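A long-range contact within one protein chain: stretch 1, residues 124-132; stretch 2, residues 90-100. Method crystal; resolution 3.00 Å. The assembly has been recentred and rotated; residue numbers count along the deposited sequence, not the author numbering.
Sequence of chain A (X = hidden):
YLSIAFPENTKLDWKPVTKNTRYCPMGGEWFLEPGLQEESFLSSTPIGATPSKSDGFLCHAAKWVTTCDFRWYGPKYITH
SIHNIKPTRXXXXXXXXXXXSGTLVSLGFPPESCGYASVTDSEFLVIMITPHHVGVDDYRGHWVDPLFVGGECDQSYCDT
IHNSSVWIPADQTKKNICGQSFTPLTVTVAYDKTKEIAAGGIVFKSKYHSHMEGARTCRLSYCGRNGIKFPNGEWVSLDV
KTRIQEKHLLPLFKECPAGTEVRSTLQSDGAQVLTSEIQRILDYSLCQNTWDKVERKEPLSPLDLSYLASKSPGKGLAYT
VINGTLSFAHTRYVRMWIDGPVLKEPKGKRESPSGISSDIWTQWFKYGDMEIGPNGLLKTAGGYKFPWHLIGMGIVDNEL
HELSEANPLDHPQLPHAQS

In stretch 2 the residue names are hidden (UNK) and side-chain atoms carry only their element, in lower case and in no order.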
ATOM      1  N   PHE A 124     -43.104  28.037  14.862  1.00146.30           N
ATOM      2  CA  PHE A 124     -41.675  28.308  14.718  1.00151.59           C
ATOM      3  C   PHE A 124     -41.112  27.444  13.598  1.00149.55           C
ATOM      4  O   PHE A 124     -41.093  26.223  13.725  1.00150.88           O
ATOM      5  CB  PHE A 124     -40.943  27.926  16.008  1.00160.10           C
ATOM      6  CG  PHE A 124     -40.463  29.096  16.817  1.00169.32           C
ATOM      7  CD1 PHE A 124     -40.337  30.353  16.250  1.00172.31           C
ATOM      8  CD2 PHE A 124     -40.127  28.931  18.152  1.00172.31           C
ATOM      9  CE1 PHE A 124     -39.888  31.426  17.004  1.00173.64           C
ATOM     10  CE2 PHE A 124     -39.681  29.997  18.909  1.00175.08           C
ATOM     11  CZ  PHE A 124     -39.562  31.247  18.334  1.00174.11           C
ATOM     12  N   LEU A 125     -40.640  28.054  12.514  1.00146.54           N
ATOM     13  CA  LEU A 125     -40.035  27.270  11.435  1.00138.97           C
ATOM     14  C   LEU A 125     -38.628  26.800  11.805  1.00134.44           C
ATOM     15  O   LEU A 125     -37.673  27.578  11.809  1.00135.58           O
ATOM     16  CB  LEU A 125     -40.028  28.035  10.111  1.00139.70           C
ATOM     17  CG  LEU A 125     -39.496  27.242   8.912  1.00143.63           C
ATOM     18  CD1 LEU A 125     -40.010  25.809   8.935  1.00146.16           C
ATOM     19  CD2 LEU A 125     -39.881  27.918   7.604  1.00143.39           C
ATOM     20  N   VAL A 126     -38.519  25.512  12.106  1.00132.51           N
ATOM     21  CA  VAL A 126     -37.281  24.924  12.598  1.00140.28           C
ATOM     22  C   VAL A 126     -36.510  24.204  11.497  1.00149.95           C
ATOM     23  O   VAL A 126     -37.047  23.316  10.826  1.00157.38           O
ATOM     24  CB  VAL A 126     -37.568  23.928  13.741  1.00139.81           C
ATOM     25  CG1 VAL A 126     -36.325  23.111  14.069  1.00143.36           C
ATOM     26  CG2 VAL A 126     -38.079  24.667  14.975  1.00134.67           C
ATOM     27  N   ILE A 127     -35.250  24.594  11.316  1.00147.23           N
ATOM     28  CA  ILE A 127     -34.372  23.931  10.359  1.00142.08           C
ATOM     29  C   ILE A 127     -33.311  23.099  11.073  1.00140.77           C
ATOM     30  O   ILE A 127     -32.672  23.572  12.011  1.00137.35           O
ATOM     31  CB  ILE A 127     -33.662  24.930   9.430  1.00138.38           C
ATOM     32  CG1 ILE A 127     -34.654  25.940   8.853  1.00134.89           C
ATOM     33  CG2 ILE A 127     -32.961  24.187   8.308  1.00140.19           C
ATOM     34  CD1 ILE A 127     -35.533  25.373   7.764  1.00133.31           C
ATOM     35  N   MET A 128     -33.130  21.861  10.622  1.00146.43           N
ATOM     36  CA  MET A 128     -32.138  20.958  11.199  1.00151.40           C
ATOM     37  C   MET A 128     -31.136  20.516  10.133  1.00150.22           C
ATOM     38  O   MET A 128     -31.514  19.924   9.121  1.00149.63           O
ATOM     39  CB  MET A 128     -32.823  19.738  11.821  1.00152.16           C
ATOM     40  CG  MET A 128     -33.965  20.089  12.765  1.00152.65           C
ATOM     41  SD  MET A 128     -34.922  18.657  13.300  1.00244.55           S
ATOM     42  CE  MET A 128     -36.415  19.447  13.908  1.00141.05           C
ATOM     43  N   ILE A 129     -29.860  20.810  10.369  1.00144.28           N
ATOM     44  CA  ILE A 129     -28.804  20.518   9.404  1.00127.59           C
ATOM     45  C   ILE A 129     -28.027  19.263   9.780  1.00119.09           C
ATOM     46  O   ILE A 129     -27.232  19.273  10.718  1.00115.79           O
ATOM     47  CB  ILE A 129     -27.817  21.697   9.288  1.00127.15           C
ATOM     48  CG1 ILE A 129     -28.526  22.937   8.742  1.00127.13           C
ATOM     49  CG2 ILE A 129     -26.645  21.327   8.396  1.00129.08           C
ATOM     50  CD1 ILE A 129     -29.051  22.765   7.334  1.00127.38           C
ATOM     51  N   THR A 130     -28.256  18.183   9.041  1.00123.06           N
ATOM     52  CA  THR A 130     -27.556  16.926   9.294  1.00131.02           C
ATOM     53  C   THR A 130     -26.559  16.624   8.183  1.00142.99           C
ATOM     54  O   THR A 130     -26.956  16.194   7.103  1.00151.87           O
ATOM     55  CB  THR A 130     -28.535  15.742   9.399  1.00126.94           C
ATOM     56  OG1 THR A 130     -29.468  15.982  10.460  1.00144.04           O
ATOM     57  CG2 THR A 130     -27.785  14.450   9.676  1.00118.09           C
ATOM     58  N   PRO A 131     -25.260  16.840   8.451  1.00138.22           N
ATOM     59  CA  PRO A 131     -24.192  16.604   7.473  1.00128.51           C
ATOM     60  C   PRO A 131     -24.275  15.214   6.842  1.00119.91           C
ATOM     61  O   PRO A 131     -24.199  14.209   7.550  1.00109.37           O
ATOM     62  CB  PRO A 131     -22.922  16.735   8.315  1.00123.47           C
ATOM     63  CG  PRO A 131     -23.293  17.641   9.420  1.00128.95           C
ATOM     64  CD  PRO A 131     -24.731  17.329   9.735  1.00138.36           C
ATOM     65  N   HIS A 132     -24.445  15.175   5.521  1.00119.40           N
ATOM     66  CA  HIS A 132     -24.573  13.923   4.780  1.00121.56           C
ATOM     67  C   HIS A 132     -23.697  13.922   3.525  1.00123.19           C
ATOM     68  O   HIS A 132     -23.842  14.776   2.651  1.00120.49           O
ATOM     69  CB  HIS A 132     -26.037  13.677   4.406  1.00122.28           C
ATOM     70  CG  HIS A 132     -26.247  12.488   3.522  1.00126.21           C
ATOM     71  ND1 HIS A 132     -25.584  11.294   3.708  1.00132.19           N
ATOM     72  CD2 HIS A 132     -27.052  12.308   2.448  1.00125.68           C
ATOM     73  CE1 HIS A 132     -25.967  10.431   2.784  1.00135.75           C
ATOM     74  NE2 HIS A 132     -26.858  11.021   2.008  1.00131.27           N
ATOM     75  N   UNK A  90     -33.406  29.711   0.371  1.00152.32           N
ATOM     76  CA  UNK A  90     -33.023  30.755   1.314  1.00150.43           C
ATOM     77  C   UNK A  90     -32.940  30.217   2.740  1.00153.67           C
ATOM     78  O   UNK A  90     -31.977  30.491   3.465  1.00153.56           O
ATOM     79  o   UNK A  90     -33.689  32.914   2.204  1.00152.76           O
ATOM     80  c   UNK A  90     -34.010  31.920   1.248  1.00150.61           C
ATOM     81  N   UNK A  91     -33.959  29.455   3.133  1.00158.59           N
ATOM     82  CA  UNK A  91     -34.014  28.840   4.455  1.00164.27           C
ATOM     83  C   UNK A  91     -32.771  27.993   4.695  1.00163.07           C
ATOM     84  O   UNK A  91     -32.094  28.126   5.720  1.00166.76           O
ATOM     85  c   UNK A  91     -35.267  27.967   4.591  1.00167.14           C
ATOM     86  o   UNK A  91     -36.524  29.943   4.116  1.00174.63           O
ATOM     87  c   UNK A  91     -36.557  28.774   4.553  1.00165.71           C
ATOM     88  o   UNK A  91     -37.610  28.234   4.953  1.00152.87           O
ATOM     89  N   UNK A  92     -32.476  27.127   3.731  1.00158.39           N
ATOM     90  CA  UNK A  92     -31.320  26.246   3.816  1.00155.88           C
ATOM     91  C   UNK A  92     -30.007  27.014   3.882  1.00157.11           C
ATOM     92  O   UNK A  92     -29.120  26.650   4.645  1.00156.27           O
ATOM     93  c   UNK A  92     -31.299  25.265   2.644  1.00151.85           C
ATOM     94  s   UNK A  92     -32.356  23.835   2.894  1.00202.58           S
ATOM     95  N   UNK A  93     -29.886  28.070   3.083  1.00157.77           N
ATOM     96  CA  UNK A  93     -28.668  28.875   3.078  1.00153.53           C
ATOM     97  C   UNK A  93     -28.429  29.541   4.432  1.00148.05           C
ATOM     98  O   UNK A  93     -27.343  29.424   5.011  1.00143.58           O
ATOM     99  c   UNK A  93     -28.602  29.315   0.579  1.00150.14           C
ATOM    100  c   UNK A  93     -28.716  29.926   1.965  1.00152.48           C
ATOM    101  o   UNK A  93     -29.229  29.848  -0.363  1.00147.72           O
ATOM    102  o   UNK A  93     -27.885  28.302   0.432  1.00148.34           O
ATOM    103  N   UNK A  94     -29.452  30.229   4.932  1.00144.48           N
ATOM    104  CA  UNK A  94     -29.355  30.920   6.213  1.00143.36           C
ATOM    105  C   UNK A  94     -29.042  29.940   7.340  1.00143.77           C
ATOM    106  O   UNK A  94     -28.149  30.183   8.158  1.00141.93           O
ATOM    107  c   UNK A  94     -30.463  32.552   7.776  1.00145.40           C
ATOM    108  c   UNK A  94     -30.658  31.672   6.552  1.00146.57           C
ATOM    109  o   UNK A  94     -31.048  32.487   5.442  1.00150.82           O
ATOM    110  N   UNK A  95     -29.772  28.828   7.368  1.00145.15           N
ATOM    111  CA  UNK A  95     -29.610  27.835   8.426  1.00146.42           C
ATOM    112  C   UNK A  95     -28.261  27.129   8.357  1.00148.56           C
ATOM    113  O   UNK A  95     -27.712  26.727   9.382  1.00149.41           O
ATOM    114  c   UNK A  95     -30.727  26.825   8.373  1.00147.33           C
ATOM    115  N   UNK A  96     -27.738  26.972   7.146  1.00148.74           N
ATOM    116  CA  UNK A  96     -26.441  26.338   6.959  1.00146.40           C
ATOM    117  C   UNK A  96     -25.338  27.279   7.411  1.00151.22           C
ATOM    118  O   UNK A  96     -24.366  26.847   8.028  1.00157.64           O
ATOM    119  c   UNK A  96     -24.949  25.161   5.188  1.00126.80           C
ATOM    120  c   UNK A  96     -26.231  25.933   5.500  1.00137.83           C
ATOM    121  c   UNK A  96     -24.738  24.062   6.211  1.00124.37           C
ATOM    122  c   UNK A  96     -25.021  24.580   3.790  1.00123.18           C
ATOM    123  N   UNK A  97     -25.491  28.563   7.101  1.00145.04           N
ATOM    124  CA  UNK A  97     -24.554  29.573   7.583  1.00140.82           C
ATOM    125  C   UNK A  97     -24.546  29.579   9.109  1.00147.75           C
ATOM    126  O   UNK A  97     -23.482  29.580   9.736  1.00147.71           O
ATOM    127  c   UNK A  97     -24.924  30.941   7.045  1.00134.88           C
ATOM    128  N   UNK A  98     -25.741  29.567   9.696  1.00151.22           N
ATOM    129  CA  UNK A  98     -25.890  29.502  11.146  1.00150.18           C
ATOM    130  C   UNK A  98     -25.225  28.253  11.715  1.00153.08           C
ATOM    131  O   UNK A  98     -24.609  28.298  12.778  1.00160.77           O
ATOM    132  o   UNK A  98     -27.972  30.759  11.191  1.00157.63           O
ATOM    133  c   UNK A  98     -27.369  29.527  11.539  1.00151.63           C
ATOM    134  N   UNK A  99     -25.350  27.139  11.002  1.00150.87           N
ATOM    135  CA  UNK A  99     -24.750  25.886  11.438  1.00154.24           C
ATOM    136  C   UNK A  99     -23.227  25.980  11.434  1.00165.96           C
ATOM    137  O   UNK A  99     -22.571  25.568  12.391  1.00167.57           O
ATOM    138  c   UNK A  99     -23.052  21.607  10.815  1.00147.69           C
ATOM    139  c   UNK A  99     -23.706  20.908  11.808  1.00151.74           C
ATOM    140  c   UNK A  99     -25.205  24.728  10.547  1.00146.98           C
ATOM    141  o   UNK A  99     -23.230  19.683  12.217  1.00156.00           O
ATOM    142  c   UNK A  99     -25.315  22.660  11.985  1.00144.65           C
ATOM    143  c   UNK A  99     -23.539  22.836  10.411  1.00143.41           C
ATOM    144  c   UNK A  99     -24.837  21.430  12.396  1.00148.21           C
ATOM    145  c   UNK A  99     -24.677  23.382  10.987  1.00142.70           C
ATOM    146  N   UNK A 100     -22.678  26.524  10.350  1.00170.82           N
ATOM    147  CA  UNK A 100     -21.232  26.666  10.195  1.00168.28           C
ATOM    148  C   UNK A 100     -20.648  27.594  11.255  1.00171.10           C
ATOM    149  O   UNK A 100     -19.586  27.319  11.813  1.00172.45           O
ATOM    150  c   UNK A 100     -20.882  27.183   8.796  1.00163.30           C
ATOM    151  c   UNK A 100     -21.250  26.236   7.663  1.00164.61           C
ATOM    152  c   UNK A 100     -20.433  24.953   7.711  1.00169.19           C
ATOM    153  n   UNK A 100     -18.875  25.521   5.837  1.00170.06           N
ATOM    154  c   UNK A 100     -18.988  25.184   7.285  1.00171.14           C
TER

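Position 90 carries one carbon and one oxygen, far from the strand: Ser-90. Its backbone O accepts two hydrogen bonds from position 94, one from N at 2.9 Å and one from the side-chain oxygen at 3.0 Å.

Position 91 has two carbons, the second bearing two oxygens, and its CB points toward the strand. One oxygen lies 3.5 Å from CD2 of Leu-125, and the CB 4.1 Å from CD1 of Ile-127. The count alone fits Asp or, with one oxygen read as nitrogen, Asn; both terminal atoms are oxygen, so it is Asp-91. The acid meets the strand through packing alone, while OD1 is hydrogen-bonded to a residue just outside the stretches.

Position 92 ends in sulfur after a single carbon, which makes it Cys-92; it points sideways and is covalently bonded elsewhere in the structure. Position 93 repeats the two-carbon, two-oxygen pattern but points away from the strand: Asp-93.

At position 94 one carbon carries both an oxygen and a carbon, the branch of Thr-94, which touches nothing on the strand.

Position 95 has a lone carbon aimed at the strand, 3.5 Å from CG2 of Ile-127. This is Ala-95, at the close approach of the backbones: its CA is 6.5 Å from CA of Ile-127.

Position 96 shows four carbons forked at the second. Its CB points sideways, yet the t, p rotamer brings a terminal carbon to 4.0 Å from CG2 of Ile-129; hence Leu-96.

Position 97, a single carbon out of reach, is Ala-97. Position 98, one carbon and one oxygen, is Ser-98; its OG donates a hydrogen bond to O of Thr-94 at 3.1 Å, within the helix.

Position 99 has one carbon, then a ring of six carbons bearing an oxygen. CG2 of Ile-129 sits over one face, 4.0 Å from the ring centroid, a CH-pi contact, and the ring's oxygen reaches to 3.5 Å from CG of Pro-131. This is Tyr-99.

Position 100, four carbons in a row ending in nitrogen, is Lys-100, out of reach.

The helix crosses the strand at 62°, with axes 8.7 Å apart at closest approach. Strand alternation offers Leu-125, Ile-127 and Ile-129; the helix answers at Asp-91, Ala-95 and Tyr-99, spaced four apart, with Leu-96 beside them. A small residue lies between an acid and a ring, where the backbones come close, while the tyrosine spans outward to Pro-131. No hydrogen bond crosses: the rule here is mostly apolar packing, with one acid lying against the strand's side chains; 391 Å² is buried, both sides summed.

Stretch 2 (90-100) SDCDTALASYK
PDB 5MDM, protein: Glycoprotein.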